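Local atomic coordinates of alpha-14 giardin (Giardia lamblia, PDB entry 3CHJ), a protein that binds calcium and phosphatidylserine as a member of the annexin family and may link the phospholipid bilayer to the underlying axoneme as a calcium-regulated structural element. Residues Ile158-His163 with Ala194-Ala199; Val107-Glu112 with Lys147-Val152. All coordinates share one frame; numbering follows the deposited sequence.

Contact 1 of 2, residues Ile158-His163 with Ala194-Ala199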
ATOM      1  N   ILE A 158      -9.221  -9.744  15.590  1.00 23.51           N
ATOM      2  CA  ILE A 158     -10.401 -10.445  16.100  1.00 24.38           C
ATOM      3  C   ILE A 158     -11.391  -9.479  16.771  1.00 23.60           C
ATOM      4  O   ILE A 158     -10.961  -8.533  17.435  1.00 23.30           O
ATOM      5  CB  ILE A 158     -10.014 -11.624  17.059  1.00 25.10           C
ATOM      6  CG1 ILE A 158      -9.492 -11.138  18.431  1.00 27.29           C
ATOM      7  CG2 ILE A 158      -9.055 -12.622  16.365  1.00 26.77           C
ATOM      8  CD1 ILE A 158      -8.293 -10.183  18.451  1.00 30.03           C
ATOM      9  N   PRO A 159     -12.710  -9.705  16.578  1.00 23.31           N
ATOM     10  CA  PRO A 159     -13.718  -8.829  17.183  1.00 23.11           C
ATOM     11  C   PRO A 159     -13.674  -8.758  18.702  1.00 23.17           C
ATOM     12  O   PRO A 159     -13.271  -9.713  19.373  1.00 22.71           O
ATOM     13  CB  PRO A 159     -15.048  -9.430  16.703  1.00 23.02           C
ATOM     14  CG  PRO A 159     -14.690 -10.184  15.459  1.00 23.66           C
ATOM     15  CD  PRO A 159     -13.342 -10.763  15.768  1.00 23.92           C
ATOM     16  N   ARG A 160     -14.078  -7.601  19.221  1.00 22.39           N
ATOM     17  CA  ARG A 160     -14.075  -7.302  20.652  1.00 23.31           C
ATOM     18  C   ARG A 160     -15.417  -6.702  21.001  1.00 22.88           C
ATOM     19  O   ARG A 160     -16.113  -6.184  20.125  1.00 23.40           O
ATOM     20  CB  ARG A 160     -13.017  -6.254  20.977  1.00 23.89           C
ATOM     21  CG  ARG A 160     -11.641  -6.785  21.016  1.00 26.81           C
ATOM     22  CD  ARG A 160     -10.689  -5.615  20.991  1.00 26.22           C
ATOM     23  NE  ARG A 160      -9.353  -6.036  21.402  1.00 28.31           N
ATOM     24  CZ  ARG A 160      -8.456  -6.580  20.599  1.00 25.64           C
ATOM     25  NH1 ARG A 160      -8.724  -6.782  19.308  1.00 22.36           N
ATOM     26  NH2 ARG A 160      -7.280  -6.930  21.097  1.00 29.64           N
ATOM     27  N   ASP A 161     -15.773  -6.740  22.278  1.00 23.01           N
ATOM     28  CA  ASP A 161     -17.000  -6.072  22.719  1.00 23.43           C
ATOM     29  C   ASP A 161     -16.746  -4.630  23.155  1.00 22.58           C
ATOM     30  O   ASP A 161     -15.593  -4.212  23.342  1.00 22.09           O
ATOM     31  CB  ASP A 161     -17.726  -6.884  23.803  1.00 24.18           C
ATOM     32  CG  ASP A 161     -16.858  -7.178  25.010  1.00 27.51           C
ATOM     33  OD1 ASP A 161     -16.126  -6.277  25.487  1.00 27.80           O
ATOM     34  OD2 ASP A 161     -16.917  -8.331  25.501  1.00 32.68           O
ATOM     35  N   THR A 162     -17.832  -3.864  23.301  1.00 22.06           N
ATOM     36  CA  THR A 162     -17.736  -2.458  23.659  1.00 21.61           C
ATOM     37  C   THR A 162     -16.986  -2.231  24.976  1.00 20.43           C
ATOM     38  O   THR A 162     -16.249  -1.258  25.109  1.00 20.20           O
ATOM     39  CB  THR A 162     -19.124  -1.794  23.656  1.00 21.97           C
ATOM     40  OG1 THR A 162     -19.705  -1.967  22.360  1.00 24.71           O
ATOM     41  CG2 THR A 162     -19.043  -0.312  23.974  1.00 23.33           C
ATOM     42  N   HIS A 163     -17.159  -3.131  25.954  1.00 19.64           N
ATOM     43  CA  HIS A 163     -16.435  -3.014  27.228  1.00 19.70           C
ATOM     44  C   HIS A 163     -14.916  -2.968  27.042  1.00 18.95           C
ATOM     45  O   HIS A 163     -14.238  -2.146  27.660  1.00 17.32           O
ATOM     46  CB  HIS A 163     -16.814  -4.139  28.212  1.00 20.04           C
ATOM     47  CG  HIS A 163     -16.089  -4.064  29.530  1.00 21.15           C
ATOM     48  ND1 HIS A 163     -16.376  -3.116  30.487  1.00 24.16           N
ATOM     49  CD2 HIS A 163     -15.084  -4.816  30.041  1.00 23.12           C
ATOM     50  CE1 HIS A 163     -15.578  -3.282  31.528  1.00 23.59           C
ATOM     51  NE2 HIS A 163     -14.784  -4.309  31.283  1.00 25.35           N
ATOM     52  N   ALA A 194      -2.489  -3.246  15.968  1.00 11.98           N
ATOM     53  CA  ALA A 194      -2.193  -4.510  15.283  1.00 12.71           C
ATOM     54  C   ALA A 194      -3.334  -5.517  15.291  1.00 13.25           C
ATOM     55  O   ALA A 194      -3.409  -6.352  14.381  1.00 14.39           O
ATOM     56  CB  ALA A 194      -0.943  -5.169  15.853  1.00 12.57           C
ATOM     57  N   THR A 195      -4.195  -5.470  16.321  1.00 14.04           N
ATOM     58  CA  THR A 195      -5.185  -6.547  16.518  1.00 14.22           C
ATOM     59  C   THR A 195      -6.661  -6.136  16.437  1.00 14.37           C
ATOM     60  O   THR A 195      -7.543  -7.006  16.413  1.00 14.46           O
ATOM     61  CB  THR A 195      -4.938  -7.384  17.820  1.00 15.19           C
ATOM     62  OG1 THR A 195      -5.476  -6.704  18.963  1.00 15.47           O
ATOM     63  CG2 THR A 195      -3.455  -7.661  18.037  1.00 15.88           C
ATOM     64  N   TYR A 196      -6.946  -4.833  16.388  1.00 13.54           N
ATOM     65  CA  TYR A 196      -8.359  -4.435  16.214  1.00 13.09           C
ATOM     66  C   TYR A 196      -8.850  -4.729  14.801  1.00 13.29           C
ATOM     67  O   TYR A 196      -8.111  -4.598  13.815  1.00 14.26           O
ATOM     68  CB  TYR A 196      -8.563  -2.944  16.496  1.00 13.03           C
ATOM     69  CG  TYR A 196      -8.919  -2.606  17.926  1.00 13.01           C
ATOM     70  CD1 TYR A 196      -8.275  -3.212  18.998  1.00 12.92           C
ATOM     71  CD2 TYR A 196      -9.896  -1.624  18.200  1.00 14.01           C
ATOM     72  CE1 TYR A 196      -8.602  -2.867  20.324  1.00 14.00           C
ATOM     73  CE2 TYR A 196     -10.218  -1.300  19.494  1.00 13.80           C
ATOM     74  CZ  TYR A 196      -9.572  -1.928  20.547  1.00 14.07           C
ATOM     75  OH  TYR A 196      -9.915  -1.564  21.834  1.00 16.62           O
ATOM     76  N   THR A 197     -10.108  -5.141  14.697  1.00 14.15           N
ATOM     77  CA  THR A 197     -10.790  -5.140  13.420  1.00 14.20           C
ATOM     78  C   THR A 197     -11.079  -3.720  12.929  1.00 13.67           C
ATOM     79  O   THR A 197     -11.082  -2.752  13.724  1.00 13.94           O
ATOM     80  CB  THR A 197     -12.144  -5.896  13.499  1.00 13.93           C
ATOM     81  OG1 THR A 197     -12.997  -5.227  14.433  1.00 15.86           O
ATOM     82  CG2 THR A 197     -11.933  -7.335  13.966  1.00 15.72           C
ATOM     83  N   ARG A 198     -11.365  -3.596  11.635  1.00 13.83           N
ATOM     84  CA  ARG A 198     -11.767  -2.308  11.064  1.00 14.13           C
ATOM     85  C   ARG A 198     -12.991  -1.741  11.794  1.00 14.87           C
ATOM     86  O   ARG A 198     -13.001  -0.571  12.155  1.00 14.87           O
ATOM     87  CB  ARG A 198     -12.041  -2.427   9.569  1.00 14.89           C
ATOM     88  CG  ARG A 198     -12.763  -1.215   8.974  1.00 16.01           C
ATOM     89  CD  ARG A 198     -12.619  -1.096   7.459  1.00 18.34           C
ATOM     90  NE  ARG A 198     -11.223  -0.971   7.036  1.00 18.05           N
ATOM     91  CZ  ARG A 198     -10.549  -1.944   6.435  1.00 17.02           C
ATOM     92  NH1 ARG A 198     -11.145  -3.104   6.159  1.00 21.23           N
ATOM     93  NH2 ARG A 198      -9.283  -1.759   6.071  1.00 17.71           N
ATOM     94  N   ALA A 199     -13.997  -2.586  12.032  1.00 15.81           N
ATOM     95  CA  ALA A 199     -15.227  -2.107  12.680  1.00 16.03           C
ATOM     96  C   ALA A 199     -14.951  -1.600  14.085  1.00 15.51           C
ATOM     97  O   ALA A 199     -15.419  -0.512  14.476  1.00 17.29           O
ATOM     98  CB  ALA A 199     -16.276  -3.219  12.709  1.00 16.30           C
TER
HETATM   99  O   HOH W   1     -11.254  -5.811  17.378  1.00 17.08           O
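The guanidinium of R160 reaches across to T195, where R160 NH2 donates to T195 OG1 over 2.8 Å with OG1 tilted 28° out of the guanidinium plane. NH1 adds two weak hydrogen bonds, one to the same OG1 and one to the T195 carbonyl O. The motif is an interhelical turn of the all-helical annexin fold: T195 ends helix 186-195, Y196 leaves the helical path, and T197 is the N-cap of helix 198-211. Over this turn runs the extended segment that leads into helix 162-177, N-capped by D161. T195 OG1 also bonds R191 O, one turn back, so the hydroxyl joins R191 O of the helix to R160.

A water bridges the backbones. It donates to I158 O at 2.7 Å and accepts from T197 N at 3.0 Å, while R160 NH1 gives it a weak third bond from near the guanidinium plane. I158 N makes a weak bond to T195 O, which therefore receives both this amide and R160 NH1.

CE1 of Y196 lies over one face of the R160 guanidinium, offset toward the rim, the two planes 26° apart. Y196 CE1 is 3.4 Å from R160 NE, and CD of R160 lies beside the same ring carbon. The phenol OH bonds D168 of helix 162-177, and L165 of that helix touches both R160 and Y196. D200 contributes twice, its carboxylate accepting from R160 N and its amide N bonding T197 OG1. With OG1 turned to that cap, the methyl of T197 is the branch that packs across: T197 CG2 rests 3.6 Å from I158 C and 4.1 Å from P159 CD.

Contact 2 of 2, residues Val107-Glu112 with Lys147-Val152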
ATOM      1  N   VAL A 107       3.488  -2.111   2.916  1.00 10.56           N
ATOM      2  CA  VAL A 107       2.812  -3.343   2.504  1.00 11.44           C
ATOM      3  C   VAL A 107       2.005  -3.913   3.653  1.00 12.04           C
ATOM      4  O   VAL A 107       0.788  -4.121   3.543  1.00 13.17           O
ATOM      5  CB  VAL A 107       3.819  -4.390   1.992  1.00 11.48           C
ATOM      6  CG1 VAL A 107       3.129  -5.739   1.780  1.00 13.99           C
ATOM      7  CG2 VAL A 107       4.477  -3.896   0.696  1.00 12.08           C
ATOM      8  N   LEU A 108       2.663  -4.167   4.772  1.00 12.00           N
ATOM      9  CA  LEU A 108       2.026  -4.952   5.825  1.00 11.88           C
ATOM     10  C   LEU A 108       0.860  -4.237   6.477  1.00 12.61           C
ATOM     11  O   LEU A 108      -0.071  -4.901   6.954  1.00 12.93           O
ATOM     12  CB  LEU A 108       3.055  -5.398   6.853  1.00 12.08           C
ATOM     13  CG  LEU A 108       3.960  -6.495   6.301  1.00 12.98           C
ATOM     14  CD1 LEU A 108       5.187  -6.694   7.187  1.00 14.98           C
ATOM     15  CD2 LEU A 108       3.154  -7.823   6.175  1.00 15.08           C
ATOM     16  N   LEU A 109       0.896  -2.901   6.491  1.00 11.94           N
ATOM     17  CA  LEU A 109      -0.114  -2.132   7.235  1.00 12.44           C
ATOM     18  C   LEU A 109      -1.315  -1.731   6.387  1.00 14.15           C
ATOM     19  O   LEU A 109      -2.230  -1.078   6.890  1.00 15.21           O
ATOM     20  CB  LEU A 109       0.482  -0.914   7.930  1.00 12.43           C
ATOM     21  CG  LEU A 109       1.580  -1.243   8.941  1.00 10.35           C
ATOM     22  CD1 LEU A 109       2.047   0.054   9.611  1.00 11.71           C
ATOM     23  CD2 LEU A 109       1.055  -2.255   9.962  1.00 11.43           C
ATOM     24  N   THR A 110      -1.311  -2.119   5.117  1.00 13.75           N
ATOM     25  CA  THR A 110      -2.400  -1.662   4.224  1.00 14.71           C
ATOM     26  C   THR A 110      -3.074  -2.807   3.495  1.00 15.64           C
ATOM     27  O   THR A 110      -3.706  -2.604   2.448  1.00 16.72           O
ATOM     28  CB  THR A 110      -1.946  -0.623   3.207  1.00 14.67           C
ATOM     29  OG1 THR A 110      -1.035  -1.242   2.285  1.00 14.31           O
ATOM     30  CG2 THR A 110      -1.306   0.591   3.878  1.00 14.62           C
ATOM     31  N   ILE A 111      -2.945  -4.001   4.049  1.00 15.89           N
ATOM     32  CA  ILE A 111      -3.653  -5.171   3.536  1.00 17.78           C
ATOM     33  C   ILE A 111      -4.543  -5.827   4.591  1.00 18.81           C
ATOM     34  O   ILE A 111      -4.278  -5.773   5.798  1.00 19.27           O
ATOM     35  CB  ILE A 111      -2.693  -6.189   2.899  1.00 17.41           C
ATOM     36  CG1 ILE A 111      -1.658  -6.683   3.931  1.00 18.37           C
ATOM     37  CG2 ILE A 111      -2.056  -5.544   1.680  1.00 16.35           C
ATOM     38  CD1 ILE A 111      -0.659  -7.691   3.404  1.00 17.93           C
ATOM     39  N   GLU A 112      -5.610  -6.459   4.118  1.00 19.83           N
ATOM     40  CA  GLU A 112      -6.577  -7.065   5.028  1.00 21.40           C
ATOM     41  C   GLU A 112      -5.989  -8.284   5.749  1.00 22.21           C
ATOM     42  O   GLU A 112      -5.023  -8.895   5.264  1.00 21.88           O
ATOM     43  CB  GLU A 112      -7.846  -7.453   4.251  1.00 21.62           C
ATOM     44  CG  GLU A 112      -8.475  -6.304   3.437  1.00 23.01           C
ATOM     45  CD  GLU A 112      -9.030  -5.178   4.302  1.00 25.51           C
ATOM     46  OE1 GLU A 112      -9.370  -5.423   5.473  1.00 27.52           O
ATOM     47  OE2 GLU A 112      -9.130  -4.039   3.800  1.00 27.30           O
ATOM     48  N   LYS A 147       7.663  -3.315  16.040  1.00  9.64           N
ATOM     49  CA  LYS A 147       6.754  -4.114  16.872  1.00 10.56           C
ATOM     50  C   LYS A 147       5.393  -4.216  16.168  1.00 10.47           C
ATOM     51  O   LYS A 147       4.750  -5.271  16.173  1.00 11.29           O
ATOM     52  CB  LYS A 147       6.564  -3.485  18.252  1.00 11.12           C
ATOM     53  CG  LYS A 147       7.820  -3.470  19.092  1.00 12.07           C
ATOM     54  CD  LYS A 147       7.545  -2.870  20.471  1.00 13.90           C
ATOM     55  CE  LYS A 147       8.797  -2.791  21.320  1.00 15.66           C
ATOM     56  NZ  LYS A 147       9.304  -4.138  21.700  1.00 20.87           N
ATOM     57  N   LEU A 148       4.960  -3.111  15.555  1.00 10.14           N
ATOM     58  CA  LEU A 148       3.656  -3.067  14.913  1.00 10.12           C
ATOM     59  C   LEU A 148       3.621  -4.007  13.705  1.00 10.18           C
ATOM     60  O   LEU A 148       2.705  -4.836  13.602  1.00 10.65           O
ATOM     61  CB  LEU A 148       3.276  -1.628  14.521  1.00 10.01           C
ATOM     62  CG  LEU A 148       1.948  -1.492  13.783  1.00 10.93           C
ATOM     63  CD1 LEU A 148       0.784  -1.964  14.663  1.00 13.95           C
ATOM     64  CD2 LEU A 148       1.765  -0.069  13.364  1.00 12.26           C
ATOM     65  N   ILE A 149       4.576  -3.878  12.773  1.00 10.45           N
ATOM     66  CA  ILE A 149       4.536  -4.758  11.593  1.00 10.07           C
ATOM     67  C   ILE A 149       4.799  -6.233  11.951  1.00 10.51           C
ATOM     68  O   ILE A 149       4.246  -7.109  11.304  1.00 10.94           O
ATOM     69  CB  ILE A 149       5.406  -4.293  10.412  1.00 10.54           C
ATOM     70  CG1 ILE A 149       6.907  -4.396  10.754  1.00  9.65           C
ATOM     71  CG2 ILE A 149       4.980  -2.895   9.980  1.00 11.64           C
ATOM     72  CD1 ILE A 149       7.828  -4.105   9.535  1.00  9.76           C
ATOM     73  N   ASN A 150       5.628  -6.501  12.969  1.00 10.04           N
ATOM     74  CA  ASN A 150       5.812  -7.887  13.413  1.00 10.03           C
ATOM     75  C   ASN A 150       4.504  -8.463  13.952  1.00 11.17           C
ATOM     76  O   ASN A 150       4.160  -9.639  13.675  1.00 11.92           O
ATOM     77  CB  ASN A 150       6.886  -7.982  14.504  1.00 11.32           C
ATOM     78  CG  ASN A 150       8.285  -7.782  13.969  1.00 11.37           C
ATOM     79  OD1 ASN A 150       8.577  -8.064  12.790  1.00 13.75           O
ATOM     80  ND2 ASN A 150       9.164  -7.299  14.823  1.00 12.15           N
ATOM     81  N   ALA A 151       3.768  -7.665  14.725  1.00 10.76           N
ATOM     82  CA  ALA A 151       2.497  -8.139  15.269  1.00 11.12           C
ATOM     83  C   ALA A 151       1.499  -8.425  14.145  1.00 11.87           C
ATOM     84  O   ALA A 151       0.722  -9.395  14.180  1.00 14.33           O
ATOM     85  CB  ALA A 151       1.932  -7.134  16.241  1.00 10.51           C
ATOM     86  N   VAL A 152       1.461  -7.543  13.161  1.00 11.18           N
ATOM     87  CA  VAL A 152       0.579  -7.737  12.028  1.00 12.05           C
ATOM     88  C   VAL A 152       1.004  -8.949  11.187  1.00 12.63           C
ATOM     89  O   VAL A 152       0.159  -9.755  10.774  1.00 12.85           O
ATOM     90  CB  VAL A 152       0.522  -6.452  11.168  1.00 12.22           C
ATOM     91  CG1 VAL A 152      -0.152  -6.700   9.825  1.00 12.27           C
ATOM     92  CG2 VAL A 152      -0.183  -5.358  11.956  1.00 13.67           C
TER
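L109 pushes its branched end against helix 144-154, into a hollow lined by L148, I149 and V152. Its CG stands anti to its own carbonyl carbon (chi1 -60°), which sets that branch point against I149 CG2. L109 CD1 meets L148 CD2 at 3.8 Å, whereas L109 CD2 touches V152 CG2 at 3.9 Å. Between these two contacts I149 CG2 sits against the fork itself, 3.9 Å from L109 CG. L148, I149 and V152 thus lie around one leucine just past the end of helix 101-108, a piece of the hydrophobic packing between helices on which the annexin fold is built.

L108 takes the neighbouring place. L108 CD1 comes 4.0 Å from I149 CB, the two side chains crossing at about a right angle, so the branch point of the isoleucine is touched by L108 while its CG2 methyl is used by L109. V152 also divides its two methyls: CG2 goes to L109, and V152 CG1 fits close to the backbone, 3.4 Å from L108 O. No hydrogen bond spans the contact, and all five touching residues are buried.

Other helices continue the packing on several sides. A232 of helix 227-241 touches L109 and F233 touches L148, V135 and C139 of helix 131-139 pack on I149, and I190 of helix 186-195 meets A151.

Going from the N terminus, helix 101-108 comes first, and contact 2 joins its last residue, L108, and the following L109 to helix 144-154, closing a loop of 34 residues that is mostly helix. Only after this does contact 1 begin: residues 158-163 lead into helix 162-177 and meet the turn at 194-199, closing a second, 30-residue loop. The loops are therefore in series, neither nested nor crossed, and their contact centres lie about 16 Å apart. They also touch directly. A194 packs on L148, A151 and V152, setting helix 186-195 against helix 144-154, and R198 forms a salt bridge from NH1 to E112 OE1. Contact 2 is buried, whereas contact 1 lies at the surface.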